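Local coordinates for protein ribonuclease-like 3 (Danio rerio, PDB 2VQ9) that cleaves RNA as a secreted pancreatic-type ribonuclease, promotes angiogenesis and kills bacteria, Gram-negative ones most strongly, by a route that does not need its RNase activity, at residues E44-R55 against H116-E125. Numbering follows the deposited sequence. Where two conformers were deposited one is given.
Sequences EQTCDRVMRQRR and HPNCRYRGKE. Unlike the reference sequence in segment 44-55: Arg55 (reference Gly).
Tyr121 of strand 120-125 packs against helix 47-53 of the ribonuclease A fold, where the helix lies on the central antiparallel sheet close to the substrate-binding residues. Met51 crosses the phenol at about a right angle: its CG sits over one ring face, 4.0 Å from the centroid, in a CH-pi contact, and SD stands higher above the same ring in a more distant Met-aromatic contact. Bends at chi2 (-64°) and chi3 (-75°) curl the thioether back over the ring, bringing CE to 3.6 Å from Tyr121 CZ. The hydroxyl beyond is hydrogen-bonded to Lys66 O, and Met51 also touches Asn69, so the pair borders the substrate site. One turn earlier, Cys47 CB packs against Tyr121 CB at 3.5 Å.

Asp48 reaches the ring edge; its OD1 accepts the backbone N-H of Tyr121 at 2.7 Å, on the syn side, 21° out of the carboxylate plane, in a rather bent bond. OD2 takes a water that also donates to Tyr121 O, so the carboxylate holds the N-H of Tyr121 directly and its carbonyl through the water; a second water joins Asp48 O to Cys119 O. Ahead of the helix, Glu44 extends its side chain beyond CG to the strand, its OE2 using the anti lone pair for a nearly straight 2.7 Å bond from Glu125 N. Gly123, which has no side chain, brings its CA within 3.3 Å of Glu44 O in a CA-H...O contact.

At the C-terminal end of the helix, His116 CE1 approaches Met51 O at 3.3 Å, while Cys119 SG and Arg55 CA lie over opposite faces of the His116 ring, both offset toward its rim, and NE2 is hydrogen-bonded to Ile56 O. Disulfide Cys47-Cys108 links the helix to strand 103-112, and Cys65-Cys119 joins the loop before strand 120-125 to the start of the substrate-binding segment, in the helix-on-sheet packing characteristic of the pancreatic ribonuclease fold.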
# COMPACT_ATOMS: atom_id res chain seq x y z
N GLU A 44 -5.07 -12.69 2.94
CA GLU A 44 -6.47 -12.33 2.67
C GLU A 44 -7.36 -12.28 3.92
O GLU A 44 -8.28 -11.48 3.98
CB GLU A 44 -7.08 -13.28 1.64
CG GLU A 44 -6.49 -13.13 0.24
CD GLU A 44 -7.24 -13.96 -0.77
OE1 GLU A 44 -7.95 -14.91 -0.35
OE2 GLU A 44 -7.14 -13.66 -1.96
N GLN A 45 -7.05 -13.12 4.91
CA GLN A 45 -7.86 -13.25 6.12
C GLN A 45 -7.40 -12.36 7.30
O GLN A 45 -8.02 -12.37 8.39
CB GLN A 45 -7.91 -14.73 6.56
CG GLN A 45 -8.52 -15.69 5.52
CD GLN A 45 -7.52 -16.18 4.45
OE1 GLN A 45 -6.31 -15.91 4.52
NE2 GLN A 45 -8.04 -16.91 3.45
N THR A 46 -6.33 -11.59 7.09
CA THR A 46 -5.82 -10.78 8.20
C THR A 46 -5.82 -9.26 7.99
O THR A 46 -5.10 -8.50 8.68
CB THR A 46 -4.48 -11.31 8.71
OG1 THR A 46 -3.59 -11.49 7.60
CG2 THR A 46 -4.70 -12.69 9.37
N CYS A 47 -6.62 -8.81 7.03
CA CYS A 47 -6.82 -7.36 6.91
C CYS A 47 -7.23 -6.70 8.22
O CYS A 47 -6.75 -5.63 8.52
CB CYS A 47 -7.92 -7.05 5.86
SG CYS A 47 -7.44 -7.39 4.16
N ASP A 48 -8.18 -7.30 8.96
CA ASP A 48 -8.82 -6.57 10.07
C ASP A 48 -7.82 -6.21 11.17
O ASP A 48 -7.78 -5.07 11.61
CB ASP A 48 -9.99 -7.36 10.65
CG ASP A 48 -11.12 -7.55 9.66
OD1 ASP A 48 -11.07 -7.01 8.54
OD2 ASP A 48 -12.09 -8.24 10.02
N ARG A 49 -7.00 -7.18 11.56
CA ARG A 49 -6.01 -6.94 12.63
C ARG A 49 -5.07 -5.82 12.28
O ARG A 49 -4.90 -4.89 13.06
CB ARG A 49 -5.20 -8.19 12.98
CG ARG A 49 -4.29 -7.95 14.24
CD ARG A 49 -3.37 -9.13 14.53
NE ARG A 49 -2.22 -9.18 13.62
CZ ARG A 49 -2.13 -9.98 12.56
NH2 ARG A 49 -3.12 -10.83 12.25
N VAL A 50 -4.48 -5.88 11.09
CA VAL A 50 -3.47 -4.89 10.69
C VAL A 50 -4.06 -3.51 10.44
O VAL A 50 -3.50 -2.49 10.85
CB VAL A 50 -2.63 -5.38 9.48
CG1 VAL A 50 -1.56 -4.37 9.11
CG2 VAL A 50 -2.01 -6.72 9.82
N MET A 51 -5.22 -3.45 9.77
CA MET A 51 -5.89 -2.15 9.58
C MET A 51 -6.18 -1.46 10.91
O MET A 51 -6.03 -0.25 11.04
CB MET A 51 -7.18 -2.35 8.77
CG MET A 51 -6.94 -2.70 7.27
SD MET A 51 -6.12 -1.42 6.27
CE MET A 51 -7.46 -0.24 6.06
N ARG A 52 -6.58 -2.23 11.92
CA ARG A 52 -6.88 -1.70 13.25
C ARG A 52 -5.63 -1.30 14.01
O ARG A 52 -5.52 -0.19 14.55
CB ARG A 52 -7.67 -2.75 14.06
CG ARG A 52 -8.05 -2.25 15.48
CD ARG A 52 -8.79 -3.36 16.21
NE ARG A 52 -8.02 -4.59 16.15
CZ ARG A 52 -6.89 -4.85 16.83
NH1 ARG A 52 -6.35 -3.97 17.68
NH2 ARG A 52 -6.29 -6.02 16.63
N GLN A 53 -4.68 -2.22 14.05
CA GLN A 53 -3.45 -2.02 14.83
C GLN A 53 -2.64 -0.84 14.30
O GLN A 53 -2.16 0.01 15.09
CB GLN A 53 -2.64 -3.32 14.80
CG GLN A 53 -1.68 -3.49 15.94
CD GLN A 53 -1.36 -4.96 16.16
OE1 GLN A 53 -1.84 -5.58 17.12
NE2 GLN A 53 -0.63 -5.54 15.25
N ARG A 54 -2.54 -0.73 12.97
CA ARG A 54 -1.86 0.41 12.35
C ARG A 54 -2.70 1.66 12.30
O ARG A 54 -2.22 2.72 11.91
CB ARG A 54 -1.33 0.07 10.95
CG ARG A 54 -0.33 -1.08 10.95
CD ARG A 54 0.23 -1.30 9.55
NE ARG A 54 1.28 -2.32 9.54
CZ ARG A 54 2.11 -2.49 8.53
NH1 ARG A 54 1.98 -1.74 7.43
NH2 ARG A 54 3.07 -3.43 8.59
N ARG A 55 -3.96 1.54 12.72
CA ARG A 55 -4.92 2.65 12.72
C ARG A 55 -5.02 3.35 11.35
O ARG A 55 -4.85 4.59 11.23
CB ARG A 55 -4.65 3.63 13.88
CG ARG A 55 -5.90 4.38 14.35
CD ARG A 55 -5.58 5.35 15.50
NE ARG A 55 -6.75 6.15 15.94
CZ ARG A 55 -7.10 7.32 15.40
NH1 ARG A 55 -6.40 7.80 14.39
NH2 ARG A 55 -8.16 8.00 15.86
N HIS A 116 -12.86 2.73 13.66
CA HIS A 116 -12.12 1.74 14.46
C HIS A 116 -12.75 1.73 15.86
O HIS A 116 -13.20 2.77 16.34
CB HIS A 116 -10.63 2.11 14.53
CG HIS A 116 -9.94 2.03 13.21
ND1 HIS A 116 -9.61 0.83 12.62
CD2 HIS A 116 -9.54 2.99 12.35
CE1 HIS A 116 -9.02 1.05 11.46
NE2 HIS A 116 -8.98 2.36 11.26
N PRO A 117 -12.79 0.57 16.52
CA PRO A 117 -12.19 -0.72 16.19
C PRO A 117 -13.14 -1.65 15.45
O PRO A 117 -12.98 -2.88 15.51
CB PRO A 117 -11.82 -1.29 17.57
CG PRO A 117 -12.90 -0.73 18.49
CD PRO A 117 -13.40 0.56 17.88
N ASN A 118 -14.11 -1.09 14.73
CA ASN A 118 -15.14 -1.90 14.09
C ASN A 118 -14.97 -2.12 12.59
O ASN A 118 -15.91 -2.60 11.93
CB ASN A 118 -16.54 -1.32 14.37
CG ASN A 118 -16.72 -0.98 15.82
OD1 ASN A 118 -16.47 -1.83 16.71
ND2 ASN A 118 -17.13 0.24 16.09
N CYS A 119 -13.80 -1.79 12.05
CA CYS A 119 -13.55 -1.93 10.61
C CYS A 119 -13.34 -3.40 10.24
O CYS A 119 -12.45 -4.08 10.79
CB CYS A 119 -12.35 -1.06 10.14
SG CYS A 119 -12.39 0.61 10.75
N ARG A 120 -14.20 -3.91 9.35
CA ARG A 120 -14.12 -5.29 8.87
C ARG A 120 -13.96 -5.31 7.36
O ARG A 120 -14.66 -4.57 6.64
CB ARG A 120 -15.35 -6.13 9.31
CG ARG A 120 -15.58 -6.14 10.82
CD ARG A 120 -16.80 -6.96 11.16
NE ARG A 120 -16.76 -7.56 12.51
CZ ARG A 120 -17.14 -6.97 13.64
NH1 ARG A 120 -17.60 -5.72 13.64
NH2 ARG A 120 -17.06 -7.65 14.79
N TYR A 121 -13.03 -6.14 6.89
CA TYR A 121 -12.57 -6.11 5.50
C TYR A 121 -12.66 -7.48 4.86
O TYR A 121 -12.56 -8.51 5.55
CB TYR A 121 -11.09 -5.63 5.41
CG TYR A 121 -10.94 -4.20 5.79
CD1 TYR A 121 -11.01 -3.19 4.81
CD2 TYR A 121 -10.74 -3.83 7.13
CE1 TYR A 121 -10.90 -1.86 5.17
CE2 TYR A 121 -10.66 -2.49 7.51
CZ TYR A 121 -10.76 -1.51 6.52
OH TYR A 121 -10.68 -0.22 6.85
N ARG A 122 -12.83 -7.52 3.54
CA ARG A 122 -12.45 -8.75 2.84
C ARG A 122 -11.14 -8.51 2.14
O ARG A 122 -10.92 -7.44 1.56
CB ARG A 122 -13.52 -9.22 1.86
CG ARG A 122 -14.00 -8.25 0.85
CD ARG A 122 -15.05 -8.95 -0.10
NE ARG A 122 -16.02 -9.81 0.60
CZ ARG A 122 -17.23 -9.45 1.05
NH1 ARG A 122 -17.68 -8.21 0.93
NH2 ARG A 122 -18.00 -10.36 1.65
N GLY A 123 -10.29 -9.53 2.15
CA GLY A 123 -9.01 -9.43 1.45
C GLY A 123 -8.92 -10.23 0.17
O GLY A 123 -9.50 -11.34 0.04
N LYS A 124 -8.20 -9.67 -0.80
CA LYS A 124 -8.04 -10.35 -2.08
C LYS A 124 -6.60 -10.23 -2.56
O LYS A 124 -6.09 -9.12 -2.77
CB LYS A 124 -8.99 -9.76 -3.14
CG LYS A 124 -8.85 -10.52 -4.48
CD LYS A 124 -10.15 -10.57 -5.25
CE LYS A 124 -10.45 -9.26 -5.94
NZ LYS A 124 -11.58 -9.45 -6.90
N GLU A 125 -5.96 -11.37 -2.77
CA GLU A 125 -4.59 -11.42 -3.25
C GLU A 125 -4.56 -11.34 -4.77
O GLU A 125 -5.44 -11.90 -5.44
CB GLU A 125 -3.99 -12.74 -2.78
CG GLU A 125 -2.63 -13.13 -3.24
CD GLU A 125 -2.48 -14.65 -3.14
OE1 GLU A 125 -3.02 -15.40 -4.00
OE2 GLU A 125 -1.89 -15.08 -2.13
O HOH W 1 -11.37 -11.83 3.38
O HOH W 2 -9.86 -3.30 11.26
O HOH W 3 -13.64 -9.22 8.19